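Local coordinates for adhesion and penetration protein autotransporter (Haemophilus influenzae, PDB 3SYJ) that promotes adherence to and invasion of host cells, and bacterial aggregation through self-association of its passenger domain, which is probably also a serine protease, at residues R13-A16 / K21-V24; M48-V53 / G474-R479; Q866-L871 / K875-K880. One frame throughout, in Å; residues are numbered along the deposited sequence.

Contact 1 (R13-A16 / K21-V24); sequences RDFA and KFTV
Phe15 turns the edge of its ring onto a face of Phe22, with CD1 of Phe15 lying 3.5 Å above the plane of the Phe22 ring and over its centre. The two planes are inclined at 62° and the centroids lie 4.8 Å apart, which makes this an edge-to-face (T-shaped) aromatic pair. The CD1–CE1 edge of Phe15 does the touching: its CD1 is 3.6 Å from Phe22 CE1. On Phe15, CG stands anti to the backbone N (chi1 -154°), a torsion that swings the ring along the flank of the helix to meet Phe22. The other ring comes in from the loop with its CB aimed at the helix, and its CD2 edge meets Asp14 CB at 4.1 Å. Phe22 thus fits against one turn of helix 9-17, close to the backbone N and CA of Phe15 as well as its ring. This helix and the loop that folds back over it belong to the N-terminal part of the passenger domain, within the peptidase S6 region, and the pairing is purely apolar packing away from Ser218, the probable catalytic serine. Both rings also touch Ser42 of strand 38-42; Phe15 reaches Ala180 and Phe22 reaches Ile29, so the aromatic pair lies between the helix and strands 29-32, 38-42 and 179-182. While Asp14 offers its CB to the ring, its carboxylate is engaged by other partners: OD1 accepts from Ala597 N and Gln10 NE2, and OD2 pairs with His596 ND1. Asn18 ND2 bonds to the carbonyl oxygen of Phe22, tying the loop back to the residue that follows the helix.

Contact 2 (M48-V53 / G474-R479); sequences MIDFSV and GFRGGR
The guanidinium of Arg476 has the Phe475 ring against one face, with Phe475 CZ 3.1 Å above its plane and offset toward the rim, and the carboxylate of Asp50 at its edge. In turn, Arg476 CG lies over a face of the Phe475 ring, so the neighbouring side chains run together toward the 48-53 loop. The grip on Asp50 is end-on: NH1 of Arg476 donates to Asp50 OD2 at 2.7 Å, on the syn lone pair, and NH2 donates to Asp50 OD1 at 3.1 Å. It is not coplanar, since the carboxylate and guanidinium planes stand 56° apart and NH2 meets OD1 from above the carboxylate plane. Arg476 can span the gap because its chain is extended from CG to NE, while the nearest CA atoms, those of Ser52 and Phe475, remain 9.6 Å apart. The arginine sits at the third position of a type II turn, Gly474 to Gly477, that leads into strand 478-481 of the beta-helix; the aspartate belongs to the peptidase S6 region. This salt bridge therefore joins the protease-like part to the stalk across the 420 residues that separate the two segments. Asp50 OD1 is held further by its own loop: Ser52 N reaches it at 2.9 Å, closing an Asx turn, and Ser52 OG donates at 2.7 Å. With Arg476 NH2, three donors meet on this oxygen; they fix the rotation of the carboxylate and would be expected to stabilise its negative charge. Ser52 CB rests 3.8 Å from Phe475 CE2.

Contact 3 (Q866-L871 / K875-K880); sequences QFTSSL and KSDKLK
Strands 862-870 and 875-881 run antiparallel, their touching parts 163° apart in direction, with Ser869 opposite Ser876 as a non-hydrogen-bonded pair and Ser870 opposite Lys875 as a hydrogen-bonded one. The latter pair is closed by two backbone bonds, Ser870 N to Lys875 O at 2.8 Å and Lys875 N to Ser870 O at 3.1 Å. At the other pair the chains come close, and the CB atoms of Ser869 and Ser876 are in tight contact at 3.4 Å. The hydroxyls leave this contact by separate routes: Ser869 OG bonds to Asn895 OD1, and Ser876 OG donates to the carbonyl oxygen of Asp877. Beyond the serines, Asp877 interrupts the second strand and its side chain stands in for a backbone acceptor. Its OD2 takes Thr868 N at 2.9 Å and Thr868 OG1 at 2.8 Å, both from the same face of the carboxylate, while Asp877 N donates to Thr868 O in a nearly straight bond (170° at the hydrogen). Thr868 OG1 lies between its own backbone N and carbonyl carbon (chi1 66°), close enough to that N for both donors to share one oxygen. A water lies within hydrogen-bonding distance of both OD2 and Gln866 O, and OD1 accepts from Asn851 N and Asn821 ND2. The hairpin belongs to the C-terminal, pertactin-like part of the passenger domain, where it departs from the parallel coiling of the beta-helix; strands 816-819 and 887-895 flank its first strand, and 852-855 and 906-911 its second. The ring of Phe867 meets Asp877 O edge-on, CE1 at 3.2 Å, and its CZ meets Leu879 CB at 3.8 Å.

Contact 1 and contact 2 adjoin in the N-terminal half, their centres 12 Å apart. Phe51 CD2 approaches Phe15 O at 3.3 Å, and Val24 CG2 lies 3.5 Å from Arg476 NH2. Contact 1 is internal to the peptidase S6 region, whereas contact 2 leaves it for a turn of the beta-helix. Contact 3 stands alone toward the C-terminal end, its centre about 68 Å from that of contact 1 and about 71 Å from that of contact 2, in the pertactin-like region. All three follow one another in series along the chain. Together they sample the protease-like globule, its seat on the stalk and the far end of that elongated stalk.

Contact 1 (R13-A16 / K21-V24)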
# COMPACT_ATOMS: atom_id res chain seq x y z
N ARG A 13 -51.31 -19.12 18.52
CA ARG A 13 -51.11 -19.86 17.29
C ARG A 13 -49.62 -20.16 17.10
O ARG A 13 -49.25 -21.29 16.82
CB ARG A 13 -51.66 -19.09 16.09
CG ARG A 13 -53.18 -18.96 16.07
CD ARG A 13 -53.89 -20.30 15.94
NE ARG A 13 -53.14 -21.21 15.09
CZ ARG A 13 -53.10 -21.14 13.76
NH1 ARG A 13 -53.80 -20.19 13.17
NH2 ARG A 13 -52.38 -22.00 13.04
N ASP A 14 -48.78 -19.14 17.26
CA ASP A 14 -47.34 -19.31 17.12
C ASP A 14 -46.82 -20.34 18.12
O ASP A 14 -45.98 -21.18 17.79
CB ASP A 14 -46.61 -17.97 17.29
CG ASP A 14 -46.71 -17.08 16.05
OD1 ASP A 14 -47.22 -17.56 15.01
OD2 ASP A 14 -46.28 -15.90 16.12
N PHE A 15 -47.32 -20.26 19.35
CA PHE A 15 -46.95 -21.18 20.42
C PHE A 15 -47.13 -22.62 19.95
O PHE A 15 -46.21 -23.43 20.07
CB PHE A 15 -47.82 -20.91 21.67
CG PHE A 15 -47.17 -21.31 22.97
CD1 PHE A 15 -46.35 -20.43 23.65
CD2 PHE A 15 -47.39 -22.57 23.51
CE1 PHE A 15 -45.75 -20.79 24.85
CE2 PHE A 15 -46.80 -22.94 24.72
CZ PHE A 15 -45.98 -22.04 25.39
N ALA A 16 -48.30 -22.93 19.39
CA ALA A 16 -48.62 -24.30 18.98
C ALA A 16 -47.77 -24.78 17.80
O ALA A 16 -47.43 -25.96 17.71
CB ALA A 16 -50.08 -24.43 18.65
N LYS A 21 -41.69 -16.16 17.93
CA LYS A 21 -40.57 -16.22 18.84
C LYS A 21 -40.51 -17.56 19.56
O LYS A 21 -39.56 -17.85 20.28
CB LYS A 21 -40.62 -15.07 19.84
CG LYS A 21 -39.92 -13.83 19.32
CD LYS A 21 -40.47 -12.55 19.91
CE LYS A 21 -39.67 -11.36 19.42
NZ LYS A 21 -40.49 -10.12 19.43
N PHE A 22 -41.52 -18.40 19.32
CA PHE A 22 -41.64 -19.65 20.05
C PHE A 22 -41.00 -20.84 19.34
O PHE A 22 -41.54 -21.95 19.31
CB PHE A 22 -43.11 -19.91 20.38
CG PHE A 22 -43.71 -18.89 21.31
CD1 PHE A 22 -43.32 -18.83 22.65
CD2 PHE A 22 -44.63 -17.96 20.85
CE1 PHE A 22 -43.86 -17.89 23.51
CE2 PHE A 22 -45.18 -17.01 21.70
CZ PHE A 22 -44.79 -16.98 23.04
N THR A 23 -39.82 -20.60 18.77
CA THR A 23 -39.06 -21.65 18.13
C THR A 23 -38.55 -22.58 19.21
O THR A 23 -38.39 -22.18 20.37
CB THR A 23 -37.89 -21.07 17.37
OG1 THR A 23 -37.22 -20.14 18.22
CG2 THR A 23 -38.37 -20.35 16.12
N VAL A 24 -38.28 -23.82 18.85
CA VAL A 24 -37.87 -24.81 19.83
C VAL A 24 -36.62 -24.34 20.55
O VAL A 24 -35.68 -23.83 19.92
CB VAL A 24 -37.64 -26.19 19.18
CG1 VAL A 24 -37.26 -27.21 20.23
CG2 VAL A 24 -38.89 -26.62 18.43

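Contact 2 (M48-V53 / G474-R479)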
# COMPACT_ATOMS: atom_id res chain seq x y z
N MET A 48 -38.14 -23.64 25.17
CA MET A 48 -39.44 -23.90 24.56
C MET A 48 -39.59 -25.34 24.07
O MET A 48 -38.73 -25.85 23.35
CB MET A 48 -39.69 -22.95 23.38
CG MET A 48 -41.00 -23.19 22.66
SD MET A 48 -42.47 -22.77 23.63
CE MET A 48 -43.76 -23.06 22.42
N ILE A 49 -40.69 -25.98 24.46
CA ILE A 49 -40.98 -27.36 24.10
C ILE A 49 -40.97 -27.58 22.58
O ILE A 49 -41.25 -26.67 21.80
CB ILE A 49 -42.37 -27.76 24.69
CG1 ILE A 49 -42.60 -29.26 24.62
CG2 ILE A 49 -43.49 -26.99 24.01
CD1 ILE A 49 -43.89 -29.70 25.30
N ASP A 50 -40.64 -28.79 22.14
CA ASP A 50 -40.71 -29.13 20.73
C ASP A 50 -42.04 -29.81 20.53
O ASP A 50 -42.22 -30.96 20.93
CB ASP A 50 -39.56 -30.07 20.36
CG ASP A 50 -39.48 -30.37 18.86
OD1 ASP A 50 -40.50 -30.27 18.14
OD2 ASP A 50 -38.38 -30.73 18.40
N PHE A 51 -42.99 -29.10 19.92
CA PHE A 51 -44.35 -29.63 19.75
C PHE A 51 -44.46 -30.59 18.55
O PHE A 51 -45.54 -31.11 18.27
CB PHE A 51 -45.37 -28.49 19.62
CG PHE A 51 -45.89 -27.96 20.94
CD1 PHE A 51 -46.33 -28.83 21.94
CD2 PHE A 51 -46.00 -26.59 21.15
CE1 PHE A 51 -46.84 -28.34 23.14
CE2 PHE A 51 -46.52 -26.09 22.35
CZ PHE A 51 -46.92 -26.97 23.35
N SER A 52 -43.36 -30.84 17.85
CA SER A 52 -43.41 -31.73 16.69
C SER A 52 -43.85 -33.17 17.05
O SER A 52 -44.26 -33.93 16.19
CB SER A 52 -42.07 -31.73 15.93
OG SER A 52 -41.08 -32.45 16.64
N VAL A 53 -43.78 -33.51 18.34
CA VAL A 53 -44.22 -34.83 18.80
C VAL A 53 -45.74 -34.95 18.90
O VAL A 53 -46.28 -36.03 19.14
CB VAL A 53 -43.62 -35.18 20.17
CG1 VAL A 53 -42.11 -35.02 20.15
CG2 VAL A 53 -44.24 -34.30 21.25
N GLY A 474 -37.79 -32.83 3.72
CA GLY A 474 -39.06 -32.58 4.36
C GLY A 474 -38.91 -31.73 5.60
O GLY A 474 -37.96 -30.96 5.73
N PHE A 475 -39.87 -31.87 6.51
CA PHE A 475 -39.89 -31.14 7.78
C PHE A 475 -38.56 -31.25 8.50
O PHE A 475 -38.17 -32.34 8.91
CB PHE A 475 -41.00 -31.73 8.66
CG PHE A 475 -41.09 -31.12 10.03
CD1 PHE A 475 -41.65 -29.87 10.21
CD2 PHE A 475 -40.66 -31.83 11.16
CE1 PHE A 475 -41.76 -29.31 11.48
CE2 PHE A 475 -40.77 -31.28 12.44
CZ PHE A 475 -41.32 -30.02 12.59
N ARG A 476 -37.88 -30.12 8.64
CA ARG A 476 -36.59 -29.99 9.34
C ARG A 476 -35.38 -30.60 8.61
O ARG A 476 -34.25 -30.53 9.08
CB ARG A 476 -36.69 -30.47 10.79
CG ARG A 476 -37.47 -29.50 11.66
CD ARG A 476 -37.61 -30.02 13.07
NE ARG A 476 -38.50 -29.16 13.85
CZ ARG A 476 -38.92 -29.45 15.08
NH1 ARG A 476 -38.54 -30.58 15.67
NH2 ARG A 476 -39.71 -28.60 15.71
N GLY A 477 -35.64 -31.17 7.44
CA GLY A 477 -34.58 -31.60 6.54
C GLY A 477 -33.55 -32.51 7.18
O GLY A 477 -33.89 -33.36 8.01
N GLY A 478 -32.29 -32.29 6.80
CA GLY A 478 -31.18 -33.16 7.13
C GLY A 478 -30.04 -32.93 6.16
O GLY A 478 -30.07 -31.96 5.38
N ARG A 479 -29.03 -33.81 6.17
CA ARG A 479 -27.84 -33.60 5.35
C ARG A 479 -27.79 -34.52 4.15
O ARG A 479 -27.85 -35.74 4.28
CB ARG A 479 -26.55 -33.77 6.17
CG ARG A 479 -26.16 -32.55 6.99
CD ARG A 479 -24.99 -32.81 7.94
NE ARG A 479 -25.22 -32.20 9.25
CZ ARG A 479 -25.14 -30.90 9.49
NH1 ARG A 479 -24.81 -30.07 8.51
NH2 ARG A 479 -25.38 -30.42 10.69

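Contact 3 (Q866-L871 / K875-K880)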
# COMPACT_ATOMS: atom_id res chain seq x y z
N GLN A 866 -11.38 26.14 -4.37
CA GLN A 866 -11.05 26.75 -3.08
C GLN A 866 -9.56 26.61 -2.77
O GLN A 866 -9.02 25.50 -2.74
CB GLN A 866 -11.89 26.15 -1.96
CG GLN A 866 -13.38 26.41 -2.11
CD GLN A 866 -14.20 25.89 -0.94
OE1 GLN A 866 -13.87 24.88 -0.33
NE2 GLN A 866 -15.30 26.58 -0.64
N PHE A 867 -8.90 27.74 -2.55
CA PHE A 867 -7.46 27.79 -2.33
C PHE A 867 -7.12 28.15 -0.89
O PHE A 867 -7.87 28.87 -0.22
CB PHE A 867 -6.81 28.84 -3.23
CG PHE A 867 -6.60 28.39 -4.65
CD1 PHE A 867 -5.32 28.15 -5.13
CD2 PHE A 867 -7.67 28.23 -5.51
CE1 PHE A 867 -5.12 27.75 -6.44
CE2 PHE A 867 -7.48 27.82 -6.82
CZ PHE A 867 -6.21 27.59 -7.28
N THR A 868 -5.98 27.65 -0.41
CA THR A 868 -5.35 28.20 0.78
C THR A 868 -4.04 28.82 0.34
O THR A 868 -3.48 28.44 -0.69
CB THR A 868 -5.08 27.13 1.87
OG1 THR A 868 -4.10 26.20 1.41
CG2 THR A 868 -6.36 26.39 2.24
N SER A 869 -3.54 29.78 1.11
CA SER A 869 -2.29 30.46 0.75
C SER A 869 -1.60 31.10 1.95
O SER A 869 -2.20 31.30 3.00
CB SER A 869 -2.56 31.53 -0.30
OG SER A 869 -3.25 32.63 0.27
N SER A 870 -0.32 31.40 1.76
CA SER A 870 0.45 32.22 2.68
C SER A 870 1.13 33.32 1.89
O SER A 870 2.24 33.13 1.39
CB SER A 870 1.51 31.40 3.42
OG SER A 870 2.30 32.24 4.25
N LEU A 871 0.46 34.46 1.77
CA LEU A 871 1.00 35.58 1.00
C LEU A 871 2.34 36.03 1.57
O LEU A 871 3.17 36.58 0.85
CB LEU A 871 0.01 36.75 0.97
CG LEU A 871 -1.13 36.63 -0.05
CD1 LEU A 871 -2.13 37.77 0.09
CD2 LEU A 871 -0.58 36.57 -1.47
N LYS A 875 3.43 31.55 -1.02
CA LYS A 875 3.16 30.15 -1.31
C LYS A 875 1.65 29.93 -1.31
O LYS A 875 0.92 30.69 -0.68
CB LYS A 875 3.79 29.25 -0.25
CG LYS A 875 5.31 29.35 -0.15
CD LYS A 875 5.81 28.81 1.19
CE LYS A 875 5.58 27.31 1.32
NZ LYS A 875 6.57 26.50 0.56
N SER A 876 1.20 28.89 -1.99
CA SER A 876 -0.22 28.53 -2.00
C SER A 876 -0.50 27.22 -2.72
O SER A 876 0.39 26.61 -3.33
CB SER A 876 -1.04 29.64 -2.67
OG SER A 876 -1.01 29.51 -4.08
N ASP A 877 -1.76 26.78 -2.64
CA ASP A 877 -2.22 25.66 -3.45
C ASP A 877 -2.16 26.12 -4.90
O ASP A 877 -2.25 27.32 -5.18
CB ASP A 877 -3.66 25.28 -3.09
CG ASP A 877 -3.78 24.72 -1.68
OD1 ASP A 877 -2.90 23.96 -1.25
OD2 ASP A 877 -4.78 25.05 -1.01
N LYS A 878 -2.00 25.18 -5.82
CA LYS A 878 -1.83 25.52 -7.23
C LYS A 878 -2.83 24.79 -8.12
O LYS A 878 -3.21 23.65 -7.84
CB LYS A 878 -0.40 25.23 -7.68
CG LYS A 878 0.66 26.10 -7.01
CD LYS A 878 0.44 27.57 -7.34
CE LYS A 878 1.10 28.50 -6.33
NZ LYS A 878 2.58 28.46 -6.41
N LEU A 879 -3.25 25.45 -9.18
CA LEU A 879 -4.05 24.81 -10.21
C LEU A 879 -3.26 24.91 -11.51
O LEU A 879 -3.09 25.99 -12.07
CB LEU A 879 -5.41 25.49 -10.34
CG LEU A 879 -6.41 24.94 -11.37
CD1 LEU A 879 -6.66 23.46 -11.14
CD2 LEU A 879 -7.71 25.73 -11.32
N LYS A 880 -2.76 23.77 -11.98
CA LYS A 880 -1.92 23.71 -13.16
C LYS A 880 -2.71 23.19 -14.36
O LYS A 880 -3.16 22.05 -14.37
CB LYS A 880 -0.71 22.81 -12.89
CG LYS A 880 0.24 22.66 -14.06
CD LYS A 880 1.47 21.84 -13.67
CE LYS A 880 2.33 22.59 -12.66
NZ LYS A 880 3.71 22.02 -12.59
O HOH W 1 -7.58 24.45 -0.53